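Local coordinates for DUF724 domain-containing protein 6-like (Raphanus sativus, PDB 5ZWX), which binds histone H3 tails bearing the H3K9me2 mark through its tandem Agenet cassette and, like its Arabidopsis relative, probably links that mark to DNA methylation, at residues 70-74 and 75-79. Sequence-based numbering, arbitrary orientation.
Sequences EVVDV and GQLRP
Gln76 stretches its side chain back beside Val72 and Asp73, where Gln76 OE1 accepts a hydrogen bond from Asp73 N at 2.9 Å. This is the 3-10 turn that joins strands 67-72 and 77-78 in the SH3-like barrel of an Agenet domain. The bond is fairly straight (161° at the hydrogen), although the donor lies above the amide carbonyl plane. Gln76 OE1 also lies 3.4 Å from Val72 CB. With CG beside its own backbone N (chi1 -70°) and the chain extended beyond it, the amide reaches back to Val72 and Asp73. Two backbone bonds, Gln76 N to Asp73 O and Leu77 N to Val74 O, wind the turn itself. On its inner side, Val72 CG2 meets Leu77 CD2 at 4.0 Å, and Val53 of strand 51-55 touches both side chains. The other end of the amide is fixed too: NE2 donates to the carbonyl of Ser23 and to a water that in turn donates to Glu70 OE1. Shortening Gln76 to alanine removes the whole amide, and the Asp73 N-H and Ser23 carbonyl would probably lose these mates while one flank of Val72 is uncovered. Farther out, Glu70 OE2 pairs with a basic side chain of the bound histone peptide. At the opposite end of the turn, a second water donates to both Val74 O and Leu77 O, at 2.8 Å each.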
loop_
_atom_site.group_PDB
_atom_site.type_symbol
_atom_site.label_atom_id
_atom_site.label_comp_id
_atom_site.label_asym_id
_atom_site.label_seq_id
_atom_site.Cartn_x
_atom_site.Cartn_y
_atom_site.Cartn_z
ATOM N N GLU A 70 -12.806 7.879 -0.140
ATOM C CA GLU A 70 -13.461 6.911 0.734
ATOM C C GLU A 70 -13.336 7.331 2.181
ATOM O O GLU A 70 -12.319 7.900 2.557
ATOM C CB GLU A 70 -12.852 5.526 0.579
ATOM C CG GLU A 70 -13.425 4.763 -0.588
ATOM C CD GLU A 70 -12.935 3.349 -0.654
ATOM O OE1 GLU A 70 -11.977 3.024 0.074
ATOM O OE2 GLU A 70 -13.517 2.562 -1.439
ATOM N N VAL A 71 -14.365 7.040 2.976
ATOM C CA VAL A 71 -14.287 7.160 4.445
ATOM C C VAL A 71 -13.762 5.814 4.963
ATOM O O VAL A 71 -14.318 4.767 4.646
ATOM C CB VAL A 71 -15.659 7.500 5.043
ATOM C CG1 VAL A 71 -15.604 7.527 6.583
ATOM C CG2 VAL A 71 -16.143 8.855 4.506
ATOM N N VAL A 72 -12.660 5.822 5.706
ATOM C CA VAL A 72 -12.019 4.592 6.160
ATOM C C VAL A 72 -11.727 4.644 7.658
ATOM O O VAL A 72 -11.730 5.722 8.242
ATOM C CB VAL A 72 -10.689 4.340 5.427
ATOM C CG1 VAL A 72 -10.922 4.201 3.901
ATOM C CG2 VAL A 72 -9.719 5.468 5.695
ATOM N N ASP A 73 -11.452 3.480 8.249
ATOM C CA ASP A 73 -11.008 3.380 9.638
ATOM C C ASP A 73 -9.566 3.859 9.758
ATOM O O ASP A 73 -8.755 3.658 8.848
ATOM C CB ASP A 73 -11.095 1.933 10.143
ATOM C CG ASP A 73 -12.530 1.408 10.215
ATOM O OD1 ASP A 73 -13.460 2.192 10.488
ATOM O OD2 ASP A 73 -12.713 0.191 10.025
ATOM N N VAL A 74 -9.241 4.489 10.889
ATOM C CA VAL A 74 -7.851 4.821 11.147
ATOM C C VAL A 74 -6.903 3.619 10.929
ATOM O O VAL A 74 -5.837 3.756 10.321
ATOM C CB VAL A 74 -7.709 5.366 12.586
ATOM C CG1 VAL A 74 -6.239 5.460 12.974
ATOM C CG2 VAL A 74 -8.382 6.735 12.657
ATOM N N GLY A 75 -7.307 2.437 11.389
ATOM C CA GLY A 75 -6.467 1.254 11.290
ATOM C C GLY A 75 -6.210 0.774 9.853
ATOM O O GLY A 75 -5.404 -0.132 9.650
ATOM N N GLN A 76 -6.863 1.402 8.876
ATOM C CA GLN A 76 -6.607 1.075 7.455
ATOM C C GLN A 76 -5.430 1.878 6.885
ATOM O O GLN A 76 -4.985 1.623 5.773
ATOM C CB GLN A 76 -7.845 1.335 6.616
ATOM C CG GLN A 76 -8.948 0.364 6.871
ATOM C CD GLN A 76 -10.166 0.654 6.014
ATOM O OE1 GLN A 76 -11.166 1.140 6.516
ATOM N NE2 GLN A 76 -10.073 0.387 4.712
ATOM N N LEU A 77 -4.917 2.838 7.656
ATOM C CA LEU A 77 -3.928 3.774 7.119
ATOM C C LEU A 77 -2.560 3.582 7.751
ATOM O O LEU A 77 -2.472 3.219 8.924
ATOM C CB LEU A 77 -4.380 5.223 7.354
ATOM C CG LEU A 77 -5.747 5.565 6.754
ATOM C CD1 LEU A 77 -6.149 7.023 7.015
ATOM C CD2 LEU A 77 -5.734 5.255 5.244
ATOM N N ARG A 78 -1.512 3.828 6.970
ATOM C CA ARG A 78 -0.163 3.922 7.530
ATOM C C ARG A 78 0.609 4.979 6.766
ATOM O O ARG A 78 0.132 5.450 5.740
ATOM C CB ARG A 78 0.540 2.576 7.498
ATOM C CG ARG A 78 0.894 2.115 6.037
ATOM C CD ARG A 78 1.445 0.695 6.032
ATOM N NE ARG A 78 2.200 0.459 4.775
ATOM C CZ ARG A 78 3.000 -0.591 4.573
ATOM N NH1 ARG A 78 3.134 -1.519 5.517
ATOM N NH2 ARG A 78 3.667 -0.709 3.431
ATOM N N PRO A 79 1.779 5.422 7.285
ATOM C CA PRO A 79 2.466 6.449 6.523
ATOM C C PRO A 79 3.063 5.825 5.254
ATOM O O PRO A 79 3.128 4.601 5.211
ATOM C CB PRO A 79 3.577 6.950 7.495
ATOM C CG PRO A 79 3.232 6.380 8.821
ATOM C CD PRO A 79 2.496 5.096 8.531
HETATM O O HOH W 1 -12.291 0.922 2.506
HETATM O O HOH W 2 -3.368 4.537 11.280
#